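Local coordinates for protein Xcc_ctr_pt (Xanthomonas campestris pv. campestris, PDB 6NJV) that binds magnesium through a Toprim domain and probably forms the nuclease part of a longer OLD-family ATPase, at residues Gly22-Glu27 with Ile51-Val56; Arg96-Leu101 with Asp116-Leu121. All coordinates share one frame; numbering follows the deposited sequence.

From the N terminus, the chain enters strand 22-26, passes through helices 29-41 and 46-49, and returns in strand 51-55. Contact 1 closes this first loop, pairing the two strands in parallel. Helix 62-68 and strand 77-82 follow, bringing D82 and D84 to the magnesium end of the sheet. Contact 2 then closes a second loop, in which helix 92-104 packs on helix 115-123 before the chain enters strand 127-130. The contacts lie in series, with neither nesting nor crossing. The centres of contact 1 and contact 2 are about 19 Å apart. E27 of contact 1 and R96 of contact 2 come close in packing contact near the metal site.

Contact 1 of 2, residues Gly22-Glu27 with Ile51-Val56. With MG (magnesium ion), chain E.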
loop_
_atom_site.group_PDB
_atom_site.type_symbol
_atom_site.label_atom_id
_atom_site.label_comp_id
_atom_site.label_asym_id
_atom_site.label_seq_id
_atom_site.Cartn_x
_atom_site.Cartn_y
_atom_site.Cartn_z
ATOM N N GLY A 22 5.059 -16.027 3.155
ATOM C CA GLY A 22 5.485 -14.636 3.139
ATOM C C GLY A 22 4.346 -13.722 3.523
ATOM O O GLY A 22 3.186 -14.140 3.611
ATOM N N VAL A 23 4.693 -12.453 3.760
ATOM C CA VAL A 23 3.743 -11.483 4.302
ATOM C C VAL A 23 3.974 -10.127 3.660
ATOM O O VAL A 23 5.115 -9.671 3.559
ATOM C CB VAL A 23 3.853 -11.348 5.834
ATOM C CG1 VAL A 23 2.765 -10.397 6.368
ATOM C CG2 VAL A 23 3.739 -12.711 6.501
ATOM N N ILE A 24 2.890 -9.470 3.260
ATOM C CA ILE A 24 2.909 -8.093 2.784
ATOM C C ILE A 24 2.298 -7.213 3.869
ATOM O O ILE A 24 1.099 -7.326 4.148
ATOM C CB ILE A 24 2.128 -7.947 1.469
ATOM C CG1 ILE A 24 2.801 -8.763 0.352
ATOM C CG2 ILE A 24 2.006 -6.484 1.101
ATOM C CD1 ILE A 24 1.915 -8.973 -0.849
ATOM N N LEU A 25 3.100 -6.317 4.455
ATOM C CA LEU A 25 2.635 -5.453 5.547
ATOM C C LEU A 25 2.134 -4.122 4.990
ATOM O O LEU A 25 2.890 -3.393 4.332
ATOM C CB LEU A 25 3.749 -5.216 6.574
ATOM C CG LEU A 25 4.308 -6.450 7.287
ATOM C CD1 LEU A 25 5.559 -6.124 8.109
ATOM C CD2 LEU A 25 3.207 -7.073 8.156
ATOM N N VAL A 26 0.853 -3.824 5.231
ATOM C CA VAL A 26 0.217 -2.594 4.782
ATOM C C VAL A 26 -0.374 -1.848 5.982
ATOM O O VAL A 26 -0.536 -2.397 7.069
ATOM C CB VAL A 26 -0.866 -2.860 3.722
ATOM C CG1 VAL A 26 -0.274 -3.649 2.538
ATOM C CG2 VAL A 26 -2.030 -3.593 4.323
ATOM N N GLU A 27 -0.672 -0.561 5.761
ATOM C CA GLU A 27 -1.108 0.357 6.811
ATOM C C GLU A 27 -2.578 0.167 7.175
ATOM O O GLU A 27 -2.925 0.132 8.360
ATOM C CB GLU A 27 -0.872 1.801 6.369
ATOM C CG GLU A 27 0.522 2.311 6.651
ATOM C CD GLU A 27 0.700 3.743 6.216
ATOM O OE1 GLU A 27 1.852 4.166 5.973
ATOM O OE2 GLU A 27 -0.325 4.445 6.103
ATOM N N ILE A 51 1.072 -16.132 0.286
ATOM C CA ILE A 51 1.450 -14.822 0.802
ATOM C C ILE A 51 0.221 -14.152 1.398
ATOM O O ILE A 51 -0.832 -14.088 0.756
ATOM C CB ILE A 51 2.079 -13.942 -0.287
ATOM C CG1 ILE A 51 3.479 -14.454 -0.640
ATOM C CG2 ILE A 51 2.173 -12.527 0.188
ATOM C CD1 ILE A 51 3.855 -14.225 -2.072
ATOM N N THR A 52 0.363 -13.647 2.621
ATOM C CA THR A 52 -0.683 -12.899 3.298
ATOM C C THR A 52 -0.434 -11.399 3.208
ATOM O O THR A 52 0.701 -10.934 3.364
ATOM C CB THR A 52 -0.776 -13.281 4.780
ATOM O OG1 THR A 52 -0.758 -14.707 4.918
ATOM C CG2 THR A 52 -2.074 -12.753 5.367
ATOM N N VAL A 53 -1.513 -10.650 2.986
ATOM C CA VAL A 53 -1.541 -9.210 3.210
ATOM C C VAL A 53 -2.049 -8.987 4.629
ATOM O O VAL A 53 -3.165 -9.391 4.967
ATOM C CB VAL A 53 -2.443 -8.495 2.193
ATOM C CG1 VAL A 53 -2.322 -7.002 2.370
ATOM C CG2 VAL A 53 -2.081 -8.891 0.761
ATOM N N CYS A 54 -1.236 -8.346 5.458
ATOM C CA CYS A 54 -1.568 -8.119 6.855
ATOM C C CYS A 54 -1.575 -6.618 7.126
ATOM O O CYS A 54 -0.537 -5.959 7.022
ATOM C CB CYS A 54 -0.564 -8.837 7.757
ATOM S SG CYS A 54 -0.680 -8.285 9.468
ATOM N N SER A 55 -2.740 -6.072 7.436
ATOM C CA SER A 55 -2.823 -4.662 7.796
ATOM C C SER A 55 -2.357 -4.473 9.241
ATOM O O SER A 55 -2.777 -5.214 10.138
ATOM C CB SER A 55 -4.249 -4.156 7.598
ATOM O OG SER A 55 -4.585 -3.145 8.523
ATOM N N VAL A 56 -1.440 -3.518 9.461
ATOM C CA VAL A 56 -0.943 -3.249 10.807
ATOM C C VAL A 56 -1.789 -2.211 11.539
ATOM O O VAL A 56 -1.533 -1.943 12.718
ATOM C CB VAL A 56 0.548 -2.815 10.807
ATOM C CG1 VAL A 56 1.418 -3.841 10.063
ATOM C CG2 VAL A 56 0.745 -1.404 10.249
HETATM MG MG MG E . 0.315 6.583 6.051
HETATM O O HOH W 1 -1.787 6.404 5.539
HETATM O O HOH W 2 -0.722 8.363 5.285
#
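I24 N donates to T52 O at 2.6 Å, the shortest hydrogen bond of the pair, and meets it almost head-on. The CA-H of V23 also points at T52 O. Four more N-H bonds run along the pair: T52 N to G22 O, C54 N to I24 O, V26 N to C54 O and V56 N to V26 O. They are not alike. V26 N sits above the carbonyl plane of C54, 35° out of it, whereas V56 N meets V26 O at 2.8 Å, nearly in line with the C=O bond. V56 CG2 packs against the same oxygen.

This is a parallel pair in the Toprim sheet. Strand 51-55 is the outermost on this side within the chain, and V23 and L25 pair on their other side with strand 77-82. One face of the pair carries V23, L25, T52 and C54. Here V23 CG1 touches C54 CB at 3.9 Å. L25 CD2 reaches V56 CG1 at 4.2 Å, the two side chains crossing at about a right angle. Y64 of helix 62-68 packs on L25, C54 and V56. The other face carries I24, V26, I51, V53 and S55. I24 CD1 meets I51 CG2 at 3.7 Å, and V26 CG1 lies 3.9 Å from V53 CG1. I217 of helix 208-225 packs on I24 and I51.

T52 OG1 is hydrogen-bonded to S20 OG. Beyond the strand, E27 turns away from the pair. With CG anti to the carbonyl carbon (chi1 -85°), its extended chain carries the carboxylate past the strand end to the metal. E27 OE2 binds the magnesium ion at 2.2 Å, in a monodentate way. D82 OD2 and two waters also bind the ion, and D84 is a further residue of the magnesium site.

Contact 2 of 2, residues Arg96-Leu101 with Asp116-Leu121; sequences RLINVL and DEVIKL
V118, with chi1 at 156°, has CG1 anti to the backbone N and CG2 anti to the carbonyl carbon, which sets its two methyls against different residues of helix 92-104. V118 CG1 lies on L97 CB at 3.6 Å, with L101 CD1 farther off. CG2 goes to I98. The chi2 of I98, -87°, bends its CD1 off the extended path, and I98 CD1 reaches V118 CG2 at 3.5 Å. That pair is tighter than usual van der Waals contact. The two side chains cross at about a right angle.

On one flank of V118, L97 CD1 meets I119 CG1 at 4.1 Å. Both residues also touch V129 of strand 127-130, so the helix pair is seated on the sheet there. On another flank, L101 CD1 reaches L121 CD2 at 3.9 Å. The same L101 methyl lies near V118 O. No hydrogen bond joins the segments, and the contact is wholly apolar in its side chains.

The helix segments cross at 46°, with axes 9.9 Å apart. R96, next to L97, forms a salt bridge through NH1 with D84 of the magnesium site. The two helices belong to the connection between parallel strands 77-82 and 127-130, as in the alternating alpha/beta layout of a Toprim fold.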
loop_
_atom_site.group_PDB
_atom_site.type_symbol
_atom_site.label_atom_id
_atom_site.label_comp_id
_atom_site.label_asym_id
_atom_site.label_seq_id
_atom_site.Cartn_x
_atom_site.Cartn_y
_atom_site.Cartn_z
ATOM N N ARG A 96 9.881 6.041 11.293
ATOM C CA ARG A 96 9.174 4.793 11.026
ATOM C C ARG A 96 10.097 3.718 10.438
ATOM O O ARG A 96 9.993 2.538 10.798
ATOM C CB ARG A 96 8.011 5.105 10.079
ATOM C CG ARG A 96 7.035 3.983 9.767
ATOM C CD ARG A 96 5.668 4.561 9.420
ATOM N NE ARG A 96 5.634 5.230 8.132
ATOM C CZ ARG A 96 4.978 6.356 7.872
ATOM N NH1 ARG A 96 4.268 6.988 8.811
ATOM N NH2 ARG A 96 5.033 6.850 6.644
ATOM N N LEU A 97 11.010 4.104 9.534
ATOM C CA LEU A 97 11.893 3.124 8.916
ATOM C C LEU A 97 13.196 2.899 9.675
ATOM O O LEU A 97 13.792 1.823 9.551
ATOM C CB LEU A 97 12.211 3.530 7.479
ATOM C CG LEU A 97 11.034 3.449 6.509
ATOM C CD1 LEU A 97 11.432 4.129 5.212
ATOM C CD2 LEU A 97 10.601 2.002 6.255
ATOM N N ILE A 98 13.670 3.879 10.445
ATOM C CA ILE A 98 14.782 3.613 11.359
ATOM C C ILE A 98 14.385 2.540 12.357
ATOM O O ILE A 98 15.196 1.688 12.751
ATOM C CB ILE A 98 15.207 4.907 12.076
ATOM C CG1 ILE A 98 15.722 5.923 11.063
ATOM C CG2 ILE A 98 16.271 4.609 13.140
ATOM C CD1 ILE A 98 17.187 5.765 10.773
ATOM N N ASN A 99 13.120 2.557 12.772
ATOM C CA ASN A 99 12.648 1.614 13.778
ATOM C C ASN A 99 12.695 0.189 13.250
ATOM O O ASN A 99 13.249 -0.705 13.903
ATOM C CB ASN A 99 11.243 2.017 14.237
ATOM C CG ASN A 99 11.267 3.223 15.203
ATOM O OD1 ASN A 99 12.287 3.491 15.838
ATOM N ND2 ASN A 99 10.156 3.950 15.298
ATOM N N VAL A 100 12.186 -0.037 12.030
ATOM C CA VAL A 100 12.244 -1.393 11.472
ATOM C C VAL A 100 13.664 -1.757 11.054
ATOM O O VAL A 100 14.057 -2.932 11.117
ATOM C CB VAL A 100 11.249 -1.568 10.304
ATOM C CG1 VAL A 100 9.802 -1.432 10.814
ATOM C CG2 VAL A 100 11.514 -0.581 9.216
ATOM N N LEU A 101 14.466 -0.774 10.640
ATOM C CA LEU A 101 15.827 -1.088 10.231
ATOM C C LEU A 101 16.692 -1.455 11.428
ATOM O O LEU A 101 17.601 -2.285 11.299
ATOM C CB LEU A 101 16.427 0.083 9.451
ATOM C CG LEU A 101 16.026 0.292 7.976
ATOM C CD1 LEU A 101 16.592 1.603 7.466
ATOM C CD2 LEU A 101 16.485 -0.858 7.076
ATOM N N ASP A 116 16.301 10.405 2.799
ATOM C CA ASP A 116 16.548 9.747 1.519
ATOM C C ASP A 116 17.462 8.549 1.688
ATOM O O ASP A 116 17.207 7.474 1.134
ATOM C CB ASP A 116 17.157 10.744 0.531
ATOM C CG ASP A 116 16.120 11.693 -0.049
ATOM O OD1 ASP A 116 15.475 12.454 0.725
ATOM O OD2 ASP A 116 15.961 11.677 -1.285
ATOM N N GLU A 117 18.544 8.719 2.447
ATOM C CA GLU A 117 19.465 7.611 2.681
ATOM C C GLU A 117 18.763 6.435 3.372
ATOM O O GLU A 117 19.026 5.267 3.047
ATOM C CB GLU A 117 20.669 8.114 3.491
ATOM C CG GLU A 117 21.835 8.613 2.608
ATOM C CD GLU A 117 22.974 9.285 3.388
ATOM O OE1 GLU A 117 22.796 9.642 4.569
ATOM O OE2 GLU A 117 24.072 9.437 2.813
ATOM N N VAL A 118 17.838 6.732 4.300
ATOM C CA VAL A 118 17.084 5.703 5.020
ATOM C C VAL A 118 16.097 5.006 4.092
ATOM O O VAL A 118 15.925 3.780 4.142
ATOM C CB VAL A 118 16.373 6.341 6.229
ATOM C CG1 VAL A 118 15.154 5.527 6.671
ATOM C CG2 VAL A 118 17.346 6.529 7.367
ATOM N N ILE A 119 15.431 5.774 3.231
ATOM C CA ILE A 119 14.490 5.188 2.283
ATOM C C ILE A 119 15.205 4.262 1.301
ATOM O O ILE A 119 14.709 3.170 0.991
ATOM C CB ILE A 119 13.706 6.301 1.571
ATOM C CG1 ILE A 119 12.777 6.972 2.583
ATOM C CG2 ILE A 119 12.894 5.751 0.439
ATOM C CD1 ILE A 119 11.733 7.828 1.948
ATOM N N LYS A 120 16.384 4.661 0.805
ATOM C CA LYS A 120 17.014 3.800 -0.198
ATOM C C LYS A 120 17.675 2.591 0.445
ATOM O O LYS A 120 17.726 1.521 -0.172
ATOM C CB LYS A 120 18.021 4.559 -1.083
ATOM C CG LYS A 120 19.041 5.456 -0.421
ATOM C CD LYS A 120 19.998 6.059 -1.485
ATOM C CE LYS A 120 20.742 7.332 -1.004
ATOM N NZ LYS A 120 20.051 8.648 -1.319
ATOM N N LEU A 121 18.163 2.717 1.682
ATOM C CA LEU A 121 18.641 1.526 2.377
ATOM C C LEU A 121 17.501 0.542 2.607
ATOM O O LEU A 121 17.655 -0.669 2.398
ATOM C CB LEU A 121 19.296 1.911 3.702
ATOM C CG LEU A 121 19.563 0.783 4.706
ATOM C CD1 LEU A 121 20.445 -0.331 4.163
ATOM C CD2 LEU A 121 20.145 1.351 5.979
#